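Local coordinates for Non-structural polyprotein (Sindbis virus, PDB 4GUA) that joins the nsP2 cysteine protease, which cleaves the viral polyprotein, to the macro and zinc-binding domains of nsP3 in an uncleaved precursor, at residues A[167-171]-A[294-298]; A[383-387]-A[405-409]; A[566-571]-A[633-638]. One frame throughout, in Å; residues are numbered along the deposited sequence.

How the contacts relate
The three contacts lie in three separate parts of the precursor and share no helix or strand. Contact 1 is partly buried, at the antiparallel edge of the methyltransferase-like sheet. Contact 2 is the most buried and belongs to the macro domain. Contact 3 is a surface contact in the zinc-binding domain of nsP3. Their chemistry differs accordingly. Contact 1 is apolar and uses no hydrogen bond between its segments. Contact 2 adds an aromatic pair and one weak bond. Contact 3 has a firm amide-to-carbonyl bond and several polar side chains. Contacts 2 and 3 come closest, with nearest atoms about 15 Å apart.

Contact 1 of 3, residues A[167-171]-A[294-298]; sequences PVKKF and ARPDC. With SO4 (sulfate ion), chain G.
Phe171 and Pro296 meet ring to ring where a short helix leans on the edge of a methyltransferase-like fold. The sheet here has strand order 3-2-1-4-5-7-6, as in Rossmann-like methyltransferases. Residues 294-298 leave strand 288-294, the edge strand of the sheet, and residues 167-171 enter and form most of the short helix 169-172.

The tight part is apolar. Pro296 CG sits over the centre of the Phe171 ring, 3.5 Å from its centroid and 9° off the normal. This is a CH-pi contact. The ring reaches the proline because CG of Phe171 is anti to the backbone N (chi1 -176°). Cys298 comes to the same ring obliquely, with SG 5.0 Å from the ring centroid, a sulfur-aromatic contact. Its CB also packs against Val168 CG2 at 3.8 Å. Ala294 CB adds a methyl group near Phe171 CE1. Tyr306 of the neighbouring strand 305-312 and Phe175 also meet the Phe171 ring, and Phe226 of strand 224-227 touches both Val168 and Phe171.

Lys170 and Asp297 make the loose, exposed rim. The bent chain of Lys170 crosses Pro296 at a slant, and its NZ ends 3.5 Å from Asp297 N. Its charge is not paired with Asp297: NZ and OD2 are 5.9 Å apart, so any attraction is probably weak. No hydrogen bond joins the two segments. Separately, at the start of segment 167-171, a sulfate, probably from the crystallisation liquor, binds beside Pro167 and is also held by Glu189 N. Val168 N donates to sulfate O1 over 2.6 Å, with an N-H...O angle of 156°.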
loop_
_atom_site.group_PDB
_atom_site.type_symbol
_atom_site.label_atom_id
_atom_site.label_comp_id
_atom_site.label_asym_id
_atom_site.label_seq_id
_atom_site.Cartn_x
_atom_site.Cartn_y
_atom_site.Cartn_z
ATOM N N PRO A 167 19.384 13.297 19.494
ATOM C CA PRO A 167 19.709 14.340 18.522
ATOM C C PRO A 167 19.307 13.938 17.105
ATOM O O PRO A 167 19.644 12.844 16.648
ATOM C CB PRO A 167 21.230 14.462 18.640
ATOM C CG PRO A 167 21.680 13.157 19.180
ATOM C CD PRO A 167 20.591 12.708 20.097
ATOM N N VAL A 168 18.610 14.833 16.413
ATOM C CA VAL A 168 18.145 14.571 15.060
ATOM C C VAL A 168 19.307 14.497 14.076
ATOM O O VAL A 168 19.181 13.894 13.007
ATOM C CB VAL A 168 17.150 15.653 14.599
ATOM C CG1 VAL A 168 16.773 15.451 13.144
ATOM C CG2 VAL A 168 15.908 15.642 15.485
ATOM N N LYS A 169 20.428 15.121 14.435
ATOM C CA LYS A 169 21.603 15.155 13.567
ATOM C C LYS A 169 22.075 13.753 13.171
ATOM O O LYS A 169 22.454 13.534 12.023
ATOM C CB LYS A 169 22.746 15.910 14.247
ATOM N N LYS A 170 22.031 12.803 14.106
ATOM C CA LYS A 170 22.438 11.427 13.812
ATOM C C LYS A 170 21.633 10.889 12.631
ATOM O O LYS A 170 22.160 10.177 11.776
ATOM C CB LYS A 170 22.245 10.521 15.043
ATOM C CG LYS A 170 22.594 9.029 14.818
ATOM C CD LYS A 170 21.603 8.036 15.500
ATOM C CE LYS A 170 20.250 7.887 14.742
ATOM N NZ LYS A 170 19.570 6.569 15.001
ATOM N N PHE A 171 20.356 11.257 12.583
ATOM C CA PHE A 171 19.449 10.781 11.543
ATOM C C PHE A 171 19.663 11.505 10.218
ATOM O O PHE A 171 19.747 10.870 9.168
ATOM C CB PHE A 171 17.993 10.930 12.002
ATOM C CG PHE A 171 16.991 10.369 11.037
ATOM C CD1 PHE A 171 17.210 9.155 10.414
ATOM C CD2 PHE A 171 15.822 11.055 10.757
ATOM C CE1 PHE A 171 16.285 8.640 9.523
ATOM C CE2 PHE A 171 14.893 10.544 9.868
ATOM C CZ PHE A 171 15.124 9.337 9.250
ATOM N N ALA A 294 11.779 4.258 8.886
ATOM C CA ALA A 294 12.783 4.204 9.933
ATOM C C ALA A 294 12.198 4.750 11.223
ATOM O O ALA A 294 11.337 5.628 11.197
ATOM C CB ALA A 294 13.997 5.008 9.530
ATOM N N ARG A 295 12.662 4.225 12.351
ATOM C CA ARG A 295 12.319 4.796 13.641
ATOM C C ARG A 295 13.634 5.046 14.368
ATOM O O ARG A 295 14.048 4.262 15.209
ATOM C CB ARG A 295 11.335 3.903 14.428
ATOM C CG ARG A 295 10.966 4.471 15.800
ATOM C CD ARG A 295 9.673 3.919 16.401
ATOM N NE ARG A 295 9.664 2.473 16.567
ATOM C CZ ARG A 295 10.123 1.829 17.638
ATOM N NH1 ARG A 295 10.653 2.500 18.656
ATOM N NH2 ARG A 295 10.064 0.501 17.693
ATOM N N PRO A 296 14.292 6.169 14.036
ATOM C CA PRO A 296 15.591 6.495 14.621
ATOM C C PRO A 296 15.446 6.906 16.069
ATOM O O PRO A 296 14.333 6.951 16.584
ATOM C CB PRO A 296 16.076 7.688 13.785
ATOM C CG PRO A 296 14.942 8.081 12.886
ATOM C CD PRO A 296 13.734 7.305 13.284
ATOM N N ASP A 297 16.568 7.209 16.708
ATOM C CA ASP A 297 16.588 7.510 18.128
ATOM C C ASP A 297 15.938 8.862 18.420
ATOM O O ASP A 297 15.608 9.159 19.565
ATOM C CB ASP A 297 18.037 7.497 18.633
ATOM C CG ASP A 297 18.136 7.376 20.145
ATOM O OD1 ASP A 297 17.235 6.766 20.761
ATOM O OD2 ASP A 297 19.118 7.899 20.719
ATOM N N CYS A 298 15.715 9.663 17.381
ATOM C CA CYS A 298 15.237 11.034 17.570
ATOM C C CYS A 298 13.715 11.153 17.609
ATOM O O CYS A 298 13.180 12.259 17.628
ATOM C CB CYS A 298 15.796 11.963 16.492
ATOM S SG CYS A 298 15.297 11.563 14.813
HETATM S S SO4 G . 18.221 18.414 18.049
HETATM O O1 SO4 G . 18.712 17.121 17.585
HETATM O O2 SO4 G . 16.798 18.538 17.744
HETATM O O3 SO4 G . 18.416 18.527 19.492
HETATM O O4 SO4 G . 18.962 19.476 17.376
#

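Contact 2 of 3, residues A[383-387]-A[405-409]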
loop_
_atom_site.group_PDB
_atom_site.type_symbol
_atom_site.label_atom_id
_atom_site.label_comp_id
_atom_site.label_asym_id
_atom_site.label_seq_id
_atom_site.Cartn_x
_atom_site.Cartn_y
_atom_site.Cartn_z
ATOM N N TRP A 383 27.384 -25.642 -1.474
ATOM C CA TRP A 383 26.334 -25.806 -0.471
ATOM C C TRP A 383 25.395 -26.960 -0.808
ATOM O O TRP A 383 24.191 -26.759 -0.970
ATOM C CB TRP A 383 25.513 -24.525 -0.334
ATOM C CG TRP A 383 26.296 -23.322 0.095
ATOM C CD1 TRP A 383 26.782 -23.060 1.339
ATOM C CD2 TRP A 383 26.651 -22.199 -0.724
ATOM N NE1 TRP A 383 27.435 -21.847 1.347
ATOM C CE2 TRP A 383 27.369 -21.298 0.094
ATOM C CE3 TRP A 383 26.439 -21.867 -2.067
ATOM C CZ2 TRP A 383 27.878 -20.093 -0.390
ATOM C CZ3 TRP A 383 26.942 -20.673 -2.545
ATOM C CH2 TRP A 383 27.652 -19.798 -1.706
ATOM N N PRO A 384 25.943 -28.181 -0.897
ATOM C CA PRO A 384 25.158 -29.350 -1.306
ATOM C C PRO A 384 23.877 -29.548 -0.503
ATOM O O PRO A 384 22.834 -29.821 -1.088
ATOM C CB PRO A 384 26.115 -30.522 -1.061
ATOM C CG PRO A 384 27.468 -29.931 -1.142
ATOM C CD PRO A 384 27.346 -28.531 -0.614
ATOM N N THR A 385 23.952 -29.396 0.814
ATOM C CA THR A 385 22.826 -29.751 1.675
ATOM C C THR A 385 21.650 -28.793 1.508
ATOM O O THR A 385 20.560 -29.056 2.015
ATOM C CB THR A 385 23.235 -29.841 3.173
ATOM O OG1 THR A 385 23.834 -28.613 3.595
ATOM C CG2 THR A 385 24.227 -30.963 3.386
ATOM N N SER A 386 21.861 -27.684 0.806
ATOM C CA SER A 386 20.757 -26.778 0.515
ATOM C C SER A 386 19.834 -27.409 -0.524
ATOM O O SER A 386 18.686 -27.000 -0.681
ATOM C CB SER A 386 21.272 -25.423 0.029
ATOM O OG SER A 386 21.930 -25.542 -1.217
ATOM N N PHE A 387 20.346 -28.427 -1.209
ATOM C CA PHE A 387 19.588 -29.167 -2.215
ATOM C C PHE A 387 18.863 -30.384 -1.636
ATOM O O PHE A 387 18.358 -31.226 -2.384
ATOM C CB PHE A 387 20.496 -29.583 -3.371
ATOM C CG PHE A 387 20.905 -28.440 -4.254
ATOM C CD1 PHE A 387 21.887 -27.555 -3.853
ATOM C CD2 PHE A 387 20.309 -28.255 -5.486
ATOM C CE1 PHE A 387 22.261 -26.507 -4.658
ATOM C CE2 PHE A 387 20.682 -27.209 -6.297
ATOM C CZ PHE A 387 21.659 -26.336 -5.885
ATOM N N LYS A 405 24.623 -20.022 5.790
ATOM C CA LYS A 405 24.230 -19.259 4.606
ATOM C C LYS A 405 22.833 -19.541 4.079
ATOM O O LYS A 405 22.425 -20.691 3.961
ATOM C CB LYS A 405 25.210 -19.479 3.467
ATOM C CG LYS A 405 24.919 -18.559 2.304
ATOM C CD LYS A 405 26.115 -18.411 1.406
ATOM C CE LYS A 405 27.063 -17.331 1.899
ATOM N NZ LYS A 405 26.535 -15.969 1.662
ATOM N N LYS A 406 22.123 -18.474 3.719
ATOM C CA LYS A 406 20.792 -18.600 3.145
ATOM C C LYS A 406 20.884 -18.753 1.635
ATOM O O LYS A 406 21.339 -17.854 0.932
ATOM C CB LYS A 406 19.946 -17.369 3.476
ATOM C CG LYS A 406 19.642 -17.215 4.949
ATOM C CD LYS A 406 18.728 -16.036 5.222
ATOM C CE LYS A 406 18.629 -15.763 6.712
ATOM N NZ LYS A 406 19.904 -15.216 7.268
ATOM N N VAL A 407 20.454 -19.909 1.146
ATOM C CA VAL A 407 20.368 -20.155 -0.282
ATOM C C VAL A 407 18.905 -20.139 -0.707
ATOM O O VAL A 407 18.116 -20.980 -0.282
ATOM C CB VAL A 407 20.998 -21.501 -0.651
ATOM C CG1 VAL A 407 20.941 -21.721 -2.153
ATOM C CG2 VAL A 407 22.432 -21.561 -0.152
ATOM N N ILE A 408 18.551 -19.158 -1.530
ATOM C CA ILE A 408 17.196 -19.018 -2.043
ATOM C C ILE A 408 17.121 -19.585 -3.459
ATOM O O ILE A 408 17.735 -19.049 -4.380
ATOM C CB ILE A 408 16.794 -17.542 -2.097
ATOM C CG1 ILE A 408 16.871 -16.925 -0.706
ATOM C CG2 ILE A 408 15.402 -17.392 -2.685
ATOM C CD1 ILE A 408 16.648 -15.431 -0.694
ATOM N N HIS A 409 16.361 -20.658 -3.643
ATOM C CA HIS A 409 16.238 -21.258 -4.963
ATOM C C HIS A 409 15.082 -20.592 -5.694
ATOM O O HIS A 409 13.924 -20.750 -5.313
ATOM C CB HIS A 409 15.983 -22.766 -4.839
ATOM C CG HIS A 409 17.042 -23.500 -4.073
ATOM N ND1 HIS A 409 17.978 -24.305 -4.684
ATOM C CD2 HIS A 409 17.309 -23.557 -2.746
ATOM C CE1 HIS A 409 18.778 -24.822 -3.768
ATOM N NE2 HIS A 409 18.393 -24.385 -2.584
#
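Phe387 and His409 form a T-shaped aromatic pair between a 3-10 turn and a strand of the macro domain. The ring centroids are 4.9 Å apart and the planes stand at 89°. The imidazole is the edge and the phenyl is the face: His409 CE1 lies over the centre of the Phe387 ring.

Hydrogen bonding is modest. His409 NE2 gives a weak, bent bond to Ser386 O at 3.2 Å, with an angle of 122°. NE2 is also hydrogen-bonded to Thr400 OG1. Within the turn, Trp383 O accepts from both Ser386 OG, at 2.6 Å, and Ser386 N. Ser386 OG lies between its own backbone N and carbonyl carbon (chi1 66°), which turns the hydroxyl back to Trp383 O.

The apolar contacts centre on Val407. Its CB is 4.0 Å from Ser386 CB, and its CG2 is 4.3 Å from Trp383 CG. Lys405 CG sits above one face of the indole, toward its rim.

The turn follows directly on helix 375-382, whose Ile379 touches both Phe387 and Val407. Strand 405-410 runs between parallel strand 360-364 and antiparallel strand 397-402, the outermost strand on that side.

Contact 3 of 3, residues A[566-571]-A[633-638]; sequences DQESNE and TPLPKH
Gln567, Asn570 and Glu571 pack against the irregular segment Thr633-His638 in a surface contact between a helix and a loop. The helix is 566-577, met at its first turns. The loop joins strands 627-629 and 643-645 in the zinc-binding domain of nsP3. Gln567 and Asn570 point at the loop, and Glu571 flanks them. Gln567 and Leu635 are the nearest pair in the backbone, with CA atoms 4.5 Å apart.

One hydrogen bond links the segments. Asn570 ND2 donates to Pro634 O at 2.9 Å, and the N-H...O angle is 164°. The oxygen lies almost in the plane of the Asn570 amide, while the donor is tilted 17° from the carbonyl plane. CG of Asn570 is beside its backbone N (chi1 -74°), which lets the amide reach the loop. The same amide also lies against Thr633 CG2.

Apolar contacts accompany this bond. Leu635 turns its CD2 back to the helix, 3.7 Å from Asn570 CB and close to the backbone of Glu571. The Pro636 ring lies against the helix, with CD 3.3 Å from Gln567 O, the carbonyl that accepts the helical bond from Glu571 N. The Gln567 side chain crosses Pro634 at about a right angle, with its CG near Pro634 CB.

The far end is polar and nearer to solvent. Glu571 is extended past the Pro636 ring. Its OE2 lies at the edge of the His638 ring, 3.3 Å from CE1.

At the other end the Thr633 side chain is about 6 Å from the zinc ion. The loop thus joins this helix to the surroundings of a four-cysteine zinc site, made by Cys605, Cys607, Cys630 and Cys648.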
loop_
_atom_site.group_PDB
_atom_site.type_symbol
_atom_site.label_atom_id
_atom_site.label_comp_id
_atom_site.label_asym_id
_atom_site.label_seq_id
_atom_site.Cartn_x
_atom_site.Cartn_y
_atom_site.Cartn_z
ATOM N N ASP A 566 -3.759 -18.637 -2.794
ATOM C CA ASP A 566 -4.288 -17.943 -3.965
ATOM C C ASP A 566 -5.082 -18.878 -4.873
ATOM O O ASP A 566 -6.146 -18.509 -5.372
ATOM C CB ASP A 566 -3.170 -17.256 -4.759
ATOM C CG ASP A 566 -2.603 -16.039 -4.040
ATOM O OD1 ASP A 566 -3.370 -15.367 -3.323
ATOM O OD2 ASP A 566 -1.400 -15.739 -4.201
ATOM N N GLN A 567 -4.574 -20.088 -5.075
ATOM C CA GLN A 567 -5.184 -21.025 -6.017
ATOM C C GLN A 567 -6.492 -21.624 -5.503
ATOM O O GLN A 567 -7.468 -21.724 -6.247
ATOM C CB GLN A 567 -4.197 -22.138 -6.377
ATOM C CG GLN A 567 -2.848 -21.621 -6.857
ATOM C CD GLN A 567 -1.977 -22.712 -7.436
ATOM O OE1 GLN A 567 -2.418 -23.848 -7.609
ATOM N NE2 GLN A 567 -0.729 -22.375 -7.742
ATOM N N GLU A 568 -6.520 -22.010 -4.231
ATOM C CA GLU A 568 -7.744 -22.546 -3.647
ATOM C C GLU A 568 -8.796 -21.445 -3.668
ATOM O O GLU A 568 -9.976 -21.689 -3.931
ATOM C CB GLU A 568 -7.513 -23.024 -2.210
ATOM C CG GLU A 568 -6.303 -23.932 -2.029
ATOM C CD GLU A 568 -6.272 -24.623 -0.673
ATOM O OE1 GLU A 568 -7.308 -24.604 0.030
ATOM O OE2 GLU A 568 -5.200 -25.154 -0.299
ATOM N N SER A 569 -8.347 -20.221 -3.405
ATOM C CA SER A 569 -9.220 -19.057 -3.398
ATOM C C SER A 569 -9.894 -18.853 -4.749
ATOM O O SER A 569 -11.111 -18.688 -4.831
ATOM C CB SER A 569 -8.418 -17.808 -3.054
ATOM O OG SER A 569 -9.295 -16.723 -2.829
ATOM N N ASN A 570 -9.098 -18.867 -5.809
ATOM C CA ASN A 570 -9.626 -18.631 -7.141
ATOM C C ASN A 570 -10.537 -19.761 -7.585
ATOM O O ASN A 570 -11.463 -19.538 -8.363
ATOM C CB ASN A 570 -8.488 -18.431 -8.135
ATOM C CG ASN A 570 -7.828 -17.081 -7.984
ATOM O OD1 ASN A 570 -8.425 -16.149 -7.443
ATOM N ND2 ASN A 570 -6.591 -16.966 -8.455
ATOM N N GLU A 571 -10.280 -20.968 -7.092
ATOM C CA GLU A 571 -11.166 -22.095 -7.356
ATOM C C GLU A 571 -12.553 -21.837 -6.762
ATOM O O GLU A 571 -13.579 -22.031 -7.421
ATOM C CB GLU A 571 -10.589 -23.379 -6.772
ATOM C CG GLU A 571 -11.198 -24.637 -7.364
ATOM C CD GLU A 571 -10.728 -25.897 -6.666
ATOM O OE1 GLU A 571 -9.928 -25.781 -5.708
ATOM O OE2 GLU A 571 -11.154 -26.999 -7.082
ATOM N N THR A 633 -4.845 -15.626 -13.327
ATOM C CA THR A 633 -5.686 -16.005 -12.211
ATOM C C THR A 633 -5.359 -17.463 -11.913
ATOM O O THR A 633 -6.034 -18.371 -12.402
ATOM C CB THR A 633 -7.168 -15.838 -12.551
ATOM O OG1 THR A 633 -7.466 -14.449 -12.708
ATOM C CG2 THR A 633 -8.054 -16.420 -11.460
ATOM N N PRO A 634 -4.301 -17.689 -11.115
ATOM C CA PRO A 634 -3.785 -19.037 -10.852
ATOM C C PRO A 634 -4.846 -19.949 -10.274
ATOM O O PRO A 634 -5.595 -19.550 -9.384
ATOM C CB PRO A 634 -2.676 -18.795 -9.829
ATOM C CG PRO A 634 -2.271 -17.388 -10.031
ATOM C CD PRO A 634 -3.517 -16.659 -10.416
ATOM N N LEU A 635 -4.899 -21.172 -10.782
ATOM C CA LEU A 635 -5.844 -22.161 -10.295
ATOM C C LEU A 635 -5.108 -23.423 -9.908
ATOM O O LEU A 635 -3.949 -23.613 -10.279
ATOM C CB LEU A 635 -6.883 -22.477 -11.367
ATOM C CG LEU A 635 -7.944 -21.402 -11.587
ATOM C CD1 LEU A 635 -8.693 -21.654 -12.878
ATOM C CD2 LEU A 635 -8.911 -21.369 -10.411
ATOM N N PRO A 636 -5.784 -24.299 -9.158
ATOM C CA PRO A 636 -5.146 -25.571 -8.844
ATOM C C PRO A 636 -4.721 -26.277 -10.122
ATOM O O PRO A 636 -5.238 -25.996 -11.203
ATOM C CB PRO A 636 -6.259 -26.349 -8.137
ATOM C CG PRO A 636 -7.121 -25.306 -7.528
ATOM C CD PRO A 636 -7.067 -24.127 -8.456
ATOM N N LYS A 637 -3.758 -27.178 -9.980
ATOM C CA LYS A 637 -3.161 -27.871 -11.113
ATOM C C LYS A 637 -4.145 -28.839 -11.760
ATOM O O LYS A 637 -4.080 -29.065 -12.965
ATOM C CB LYS A 637 -1.858 -28.561 -10.676
ATOM C CG LYS A 637 -1.847 -29.069 -9.232
ATOM C CD LYS A 637 -1.225 -28.006 -8.303
ATOM C CE LYS A 637 -1.571 -28.224 -6.840
ATOM N NZ LYS A 637 -3.030 -28.109 -6.568
ATOM N N HIS A 638 -5.070 -29.387 -10.977
ATOM C CA HIS A 638 -6.090 -30.274 -11.535
ATOM C C HIS A 638 -7.112 -29.460 -12.328
ATOM O O HIS A 638 -6.961 -28.249 -12.488
ATOM C CB HIS A 638 -6.776 -31.105 -10.439
ATOM C CG HIS A 638 -7.546 -30.297 -9.438
ATOM N ND1 HIS A 638 -8.878 -29.985 -9.598
ATOM C CD2 HIS A 638 -7.176 -29.766 -8.248
ATOM C CE1 HIS A 638 -9.294 -29.283 -8.558
ATOM N NE2 HIS A 638 -8.280 -29.136 -7.724
#